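Local coordinates for transcriptional regulator, MarR family (Bacillus cereus, PDB 4XRF), which probably binds DNA as a winged helix-turn-helix transcription factor of the MarR family and regulates transcription, at residues Y37-I41 / L53-M57; G30-Q35 / R70-L76. All coordinates share one frame; numbering follows the deposited sequence.

Interaction 1 of 2, residues Y37-I41 / L53-M57. With SO4 (sulfate ion), chain K; PO4 (phosphate ion), chain C.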
loop_
_atom_site.group_PDB
_atom_site.type_symbol
_atom_site.label_atom_id
_atom_site.label_comp_id
_atom_site.label_asym_id
_atom_site.label_seq_id
_atom_site.Cartn_x
_atom_site.Cartn_y
_atom_site.Cartn_z
ATOM N N TYR A 37 -8.498 -13.582 -12.599
ATOM C CA TYR A 37 -9.799 -14.237 -12.525
ATOM C C TYR A 37 -10.652 -13.965 -13.754
ATOM O O TYR A 37 -11.308 -14.867 -14.257
ATOM C CB TYR A 37 -10.588 -13.885 -11.256
ATOM C CG TYR A 37 -11.649 -14.926 -11.039
ATOM C CD1 TYR A 37 -11.301 -16.216 -10.638
ATOM C CD2 TYR A 37 -12.970 -14.661 -11.300
ATOM C CE1 TYR A 37 -12.270 -17.203 -10.485
ATOM C CE2 TYR A 37 -13.936 -15.634 -11.138
ATOM C CZ TYR A 37 -13.572 -16.898 -10.733
ATOM O OH TYR A 37 -14.538 -17.866 -10.574
ATOM N N ILE A 38 -10.639 -12.733 -14.245
ATOM C CA ILE A 38 -11.279 -12.442 -15.527
ATOM C C ILE A 38 -10.803 -13.380 -16.642
ATOM O O ILE A 38 -11.625 -13.993 -17.332
ATOM C CB ILE A 38 -11.160 -10.954 -15.929
ATOM C CG1 ILE A 38 -12.089 -10.108 -15.033
ATOM C CG2 ILE A 38 -11.594 -10.736 -17.390
ATOM C CD1 ILE A 38 -11.762 -8.620 -15.010
ATOM N N LEU A 39 -9.491 -13.479 -16.831
ATOM C CA LEU A 39 -8.936 -14.372 -17.842
ATOM C C LEU A 39 -9.350 -15.843 -17.634
ATOM O O LEU A 39 -9.597 -16.551 -18.618
ATOM C CB LEU A 39 -7.393 -14.267 -17.902
ATOM C CG LEU A 39 -6.791 -12.902 -18.291
ATOM C CD1 LEU A 39 -5.276 -13.010 -18.401
ATOM C CD2 LEU A 39 -7.374 -12.374 -19.599
ATOM N N LYS A 40 -9.418 -16.292 -16.377
ATOM C CA LYS A 40 -9.890 -17.649 -16.091
ATOM C C LYS A 40 -11.343 -17.857 -16.509
ATOM O O LYS A 40 -11.673 -18.911 -17.044
ATOM C CB LYS A 40 -9.743 -18.028 -14.619
ATOM C CG LYS A 40 -8.318 -18.190 -14.156
ATOM C CD LYS A 40 -8.267 -18.695 -12.714
ATOM C CE LYS A 40 -8.581 -20.184 -12.597
ATOM N NZ LYS A 40 -8.338 -20.664 -11.193
ATOM N N ILE A 41 -12.204 -16.868 -16.255
ATOM C CA ILE A 41 -13.607 -16.942 -16.704
ATOM C C ILE A 41 -13.685 -17.102 -18.229
ATOM O O ILE A 41 -14.405 -17.964 -18.731
ATOM C CB ILE A 41 -14.436 -15.716 -16.258
ATOM C CG1 ILE A 41 -14.464 -15.620 -14.726
ATOM C CG2 ILE A 41 -15.856 -15.786 -16.830
ATOM C CD1 ILE A 41 -15.138 -14.362 -14.210
ATOM N N LEU A 53 -19.398 -10.773 -17.058
ATOM C CA LEU A 53 -18.166 -10.640 -16.299
ATOM C C LEU A 53 -18.390 -9.815 -15.028
ATOM O O LEU A 53 -17.988 -10.236 -13.941
ATOM C CB LEU A 53 -17.075 -10.007 -17.159
ATOM C CG LEU A 53 -16.514 -10.844 -18.312
ATOM C CD1 LEU A 53 -15.500 -10.015 -19.097
ATOM C CD2 LEU A 53 -15.873 -12.133 -17.803
ATOM N N ALA A 54 -19.041 -8.658 -15.178
ATOM C CA ALA A 54 -19.415 -7.811 -14.046
ATOM C C ALA A 54 -20.208 -8.594 -12.985
ATOM O O ALA A 54 -19.886 -8.530 -11.807
ATOM C CB ALA A 54 -20.208 -6.596 -14.519
ATOM N N LYS A 55 -21.254 -9.309 -13.412
ATOM C CA LYS A 55 -22.032 -10.156 -12.509
ATOM C C LYS A 55 -21.170 -11.206 -11.804
ATOM O O LYS A 55 -21.275 -11.400 -10.586
ATOM C CB LYS A 55 -23.152 -10.853 -13.275
ATOM C CG LYS A 55 -24.409 -11.062 -12.456
ATOM N N LYS A 56 -20.317 -11.887 -12.562
ATOM C CA LYS A 56 -19.445 -12.901 -11.953
ATOM C C LYS A 56 -18.448 -12.322 -10.942
ATOM O O LYS A 56 -18.041 -13.032 -10.005
ATOM C CB LYS A 56 -18.734 -13.729 -13.015
ATOM C CG LYS A 56 -19.637 -14.739 -13.714
ATOM C CD LYS A 56 -18.984 -15.229 -15.006
ATOM C CE LYS A 56 -19.856 -16.231 -15.757
ATOM N NZ LYS A 56 -19.901 -17.555 -15.082
ATOM N N MET A 57 -18.084 -11.045 -11.111
ATOM C CA MET A 57 -17.108 -10.355 -10.208
ATOM C C MET A 57 -17.811 -9.557 -9.097
ATOM O O MET A 57 -17.153 -8.980 -8.219
ATOM C CB MET A 57 -16.207 -9.378 -10.988
ATOM C CG MET A 57 -15.438 -9.932 -12.181
ATOM S SD MET A 57 -14.147 -11.107 -11.754
ATOM C CE MET A 57 -12.964 -10.111 -10.850
HETATM S S SO4 K . -17.559 -18.370 -12.267
HETATM O O1 SO4 K . -19.002 -18.075 -12.028
HETATM O O2 SO4 K . -17.289 -18.273 -13.726
HETATM O O3 SO4 K . -17.234 -19.751 -11.830
HETATM O O4 SO4 K . -16.776 -17.351 -11.510
HETATM P P PO4 C . -11.146 -20.723 -8.527
HETATM O O1 PO4 C . -11.539 -20.398 -9.945
HETATM O O2 PO4 C . -11.598 -19.618 -7.611
HETATM O O3 PO4 C . -11.781 -22.047 -8.138
HETATM O O4 PO4 C . -9.643 -20.826 -8.458
#
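Leu53 meets helix 33-45 with its two methyl branches. Leu53 CD2 lies 3.8 Å from Ile41 CG2, and CD1 packs more loosely on Ile38 CG2. Three residues on, the aliphatic part of Lys56 crosses Ile41, with CD 3.7 Å from Ile41 CG2. The lysine chain runs straight and then bends at its last torsion (chi4 -73°). This turns NZ onto a sulfate ion, where it binds O2 at 3.0 Å and O1 less closely. Tyr37 OH also lies against O4 of the same sulfate, at a very short, doubtful 2.5 Å, and the ion appears to link the two helices; it probably comes from the crystallisation liquor. Met57 closes the row. A bend at chi2 (-68°) brings the sulfur to the edge of the Tyr37 ring, 3.8 Å from CD2. This is a Met-aromatic contact, near the ring plane. Met57 SD packs on Ile38 CG1 at 4.0 Å. The short helix axes lie 11.0 Å apart at 122°, and the direct contacts between the helices are mostly apolar. Lys6 of the second subunit also holds the sulfate. Helix 61-73 receives Ile38, Leu53 and Met57, and Leu53 also touches Ile91 of strand 89-93, in the winged-helix core.

Interaction 2 of 2, residues G30-Q35 / R70-L76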
loop_
_atom_site.group_PDB
_atom_site.type_symbol
_atom_site.label_atom_id
_atom_site.label_comp_id
_atom_site.label_asym_id
_atom_site.label_seq_id
_atom_site.Cartn_x
_atom_site.Cartn_y
_atom_site.Cartn_z
ATOM N N GLY A 30 2.289 -10.785 -14.186
ATOM C CA GLY A 30 1.847 -9.565 -14.884
ATOM C C GLY A 30 0.365 -9.233 -14.737
ATOM O O GLY A 30 -0.180 -8.443 -15.514
ATOM N N LEU A 31 -0.284 -9.842 -13.740
ATOM C CA LEU A 31 -1.718 -9.663 -13.492
ATOM C C LEU A 31 -2.043 -9.378 -12.030
ATOM O O LEU A 31 -1.453 -9.958 -11.153
ATOM C CB LEU A 31 -2.491 -10.925 -13.928
ATOM C CG LEU A 31 -2.271 -11.395 -15.380
ATOM C CD1 LEU A 31 -2.654 -12.865 -15.564
ATOM C CD2 LEU A 31 -2.997 -10.487 -16.381
ATOM N N THR A 32 -3.005 -8.495 -11.776
ATOM C CA THR A 32 -3.599 -8.391 -10.444
ATOM C C THR A 32 -4.583 -9.563 -10.286
ATOM O O THR A 32 -4.977 -10.183 -11.285
ATOM C CB THR A 32 -4.403 -7.099 -10.274
ATOM O OG1 THR A 32 -5.546 -7.169 -11.121
ATOM C CG2 THR A 32 -3.590 -5.881 -10.668
ATOM N N PRO A 33 -4.976 -9.889 -9.038
ATOM C CA PRO A 33 -5.923 -10.999 -8.905
ATOM C C PRO A 33 -7.259 -10.880 -9.659
ATOM O O PRO A 33 -7.722 -11.900 -10.174
ATOM C CB PRO A 33 -6.107 -11.116 -7.384
ATOM C CG PRO A 33 -4.733 -10.742 -6.873
ATOM C CD PRO A 33 -4.335 -9.565 -7.742
ATOM N N PRO A 34 -7.869 -9.669 -9.755
ATOM C CA PRO A 34 -9.100 -9.621 -10.541
ATOM C C PRO A 34 -8.874 -9.821 -12.050
ATOM O O PRO A 34 -9.730 -10.437 -12.721
ATOM C CB PRO A 34 -9.658 -8.210 -10.252
ATOM C CG PRO A 34 -9.097 -7.880 -8.892
ATOM C CD PRO A 34 -7.698 -8.430 -8.968
ATOM N N GLN A 35 -7.752 -9.313 -12.573
ATOM C CA GLN A 35 -7.410 -9.516 -13.995
ATOM C C GLN A 35 -7.224 -11.013 -14.301
ATOM O O GLN A 35 -7.702 -11.519 -15.329
ATOM C CB GLN A 35 -6.126 -8.768 -14.376
ATOM C CG GLN A 35 -6.240 -7.242 -14.446
ATOM C CD GLN A 35 -4.919 -6.600 -14.848
ATOM O OE1 GLN A 35 -3.849 -7.024 -14.396
ATOM N NE2 GLN A 35 -4.976 -5.594 -15.694
ATOM N N ARG A 70 -7.641 -2.204 -19.308
ATOM C CA ARG A 70 -6.250 -2.549 -18.932
ATOM C C ARG A 70 -5.775 -3.862 -19.571
ATOM O O ARG A 70 -4.612 -3.974 -19.970
ATOM C CB ARG A 70 -6.050 -2.577 -17.403
ATOM C CG ARG A 70 -6.417 -1.287 -16.673
ATOM C CD ARG A 70 -5.452 -0.141 -16.935
ATOM N NE ARG A 70 -5.666 0.549 -18.211
ATOM C CZ ARG A 70 -6.588 1.493 -18.438
ATOM N NH1 ARG A 70 -7.420 1.880 -17.473
ATOM N NH2 ARG A 70 -6.693 2.053 -19.642
ATOM N N LEU A 71 -6.674 -4.840 -19.668
ATOM C CA LEU A 71 -6.378 -6.127 -20.308
ATOM C C LEU A 71 -6.195 -5.968 -21.822
ATOM O O LEU A 71 -5.452 -6.737 -22.434
ATOM C CB LEU A 71 -7.491 -7.144 -20.017
ATOM C CG LEU A 71 -7.411 -8.244 -18.937
ATOM C CD1 LEU A 71 -6.133 -8.256 -18.109
ATOM C CD2 LEU A 71 -8.657 -8.292 -18.071
ATOM N N ILE A 72 -6.882 -4.983 -22.405
ATOM C CA ILE A 72 -6.691 -4.573 -23.813
ATOM C C ILE A 72 -5.297 -3.947 -24.013
ATOM O O ILE A 72 -4.571 -4.354 -24.917
ATOM C CB ILE A 72 -7.838 -3.646 -24.307
ATOM C CG1 ILE A 72 -9.148 -4.432 -24.387
ATOM C CG2 ILE A 72 -7.523 -3.000 -25.669
ATOM C CD1 ILE A 72 -10.375 -3.564 -24.648
ATOM N N ASP A 73 -4.898 -3.013 -23.144
ATOM C CA ASP A 73 -3.506 -2.491 -23.141
ATOM C C ASP A 73 -2.448 -3.616 -23.146
ATOM O O ASP A 73 -1.469 -3.535 -23.893
ATOM C CB ASP A 73 -3.229 -1.574 -21.937
ATOM C CG ASP A 73 -4.084 -0.320 -21.924
ATOM O OD1 ASP A 73 -4.516 0.153 -23.006
ATOM O OD2 ASP A 73 -4.352 0.193 -20.811
ATOM N N GLN A 74 -2.642 -4.650 -22.314
ATOM C CA GLN A 74 -1.717 -5.802 -22.291
ATOM C C GLN A 74 -1.979 -6.764 -23.454
ATOM O O GLN A 74 -1.251 -7.741 -23.615
ATOM C CB GLN A 74 -1.795 -6.582 -20.962
ATOM C CG GLN A 74 -1.353 -5.838 -19.714
ATOM C CD GLN A 74 -0.904 -6.788 -18.614
ATOM O OE1 GLN A 74 -0.076 -7.682 -18.845
ATOM N NE2 GLN A 74 -1.432 -6.595 -17.410
ATOM N N GLU A 75 -3.040 -6.513 -24.225
ATOM C CA GLU A 75 -3.367 -7.283 -25.438
ATOM C C GLU A 75 -3.826 -8.702 -25.102
ATOM O O GLU A 75 -3.606 -9.642 -25.875
ATOM C CB GLU A 75 -2.161 -7.325 -26.396
ATOM C CG GLU A 75 -2.026 -6.094 -27.281
ATOM C CD GLU A 75 -0.636 -5.944 -27.876
ATOM O OE1 GLU A 75 0.149 -6.921 -27.869
ATOM O OE2 GLU A 75 -0.315 -4.835 -28.353
ATOM N N LEU A 76 -4.446 -8.861 -23.940
ATOM C CA LEU A 76 -4.788 -10.194 -23.461
ATOM C C LEU A 76 -6.221 -10.592 -23.816
ATOM O O LEU A 76 -6.545 -11.777 -23.850
ATOM C CB LEU A 76 -4.522 -10.326 -21.954
ATOM C CG LEU A 76 -3.080 -10.060 -21.483
ATOM C CD1 LEU A 76 -2.975 -10.134 -19.959
ATOM C CD2 LEU A 76 -2.093 -11.028 -22.137
#
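Gln74 reaches across to the backbone of Gly30. Its NE2 donates to Gly30 O at 2.9 Å, end-on to the carbonyl, and the acceptor lies in the amide plane. The chain is extended beyond CG (chi2 -156°), which carries the amide over to the turn after helix 4-29. Gln74 OE1 is bound by Arg100, and Gln74 NE2 also donates to Gln27 O of the third subunit.

Gln35 crosses the Gln74 side chain at about a right angle, with the two amide planes 59° apart. Its own chain slides along Leu71, and Leu71 CD1 lies 3.8 Å from Gln35 CB. At the far end Gln35 NE2 rests 3.6 Å from Arg70 CB and donates to Gln27 O of the third subunit. Gln35 OE1 turns back to accept from Thr32 N at 3.1 Å, from a little off the plane of the amide carbonyl. Thr32 OG1 in turn accepts a weak bond from Gln35 N. The two residues thus form a capping box at the start of helix 33-45. A Schellman motif at Glu75 closes the C-terminal turn of helix 61-73, and the contact joins one helix start to another helix end within the winged helix-turn-helix domain.

The Arg70 guanidinium turns back along its own helix, where NE and NH2 both grip Asp73 OD2, side-on and in the guanidinium plane, with NE at 2.9 Å. On the apolar side Leu31 CD2 meets Leu76 CD1 at 3.6 Å and Leu71 CD1 at 4.2 Å.

How the interactions relate
Both interactions use helix 33-45, and their centres lie about 12 Å apart. Interaction 2 engages the start of that helix and interaction 1 a later part. Along the chain, both segments of interaction 1 fall between those of interaction 2. The two share an apolar core: Ile38 CG2 lies 3.9 Å from Leu71 CD2, and Leu39 CD1 lies 3.9 Å from Leu31 CD1. Met57 CE also packs on Pro34 O at 3.8 Å. The second subunit touches both contacts; its Phe12, whose counterpart lines the lauric acid pocket, packs on Thr32 and Pro33. Isoquinoline and lauric acid lie farther off, about 13 Å from the Tyr37 side chain and about 11 Å from the Arg70 side chain, between nearest atoms.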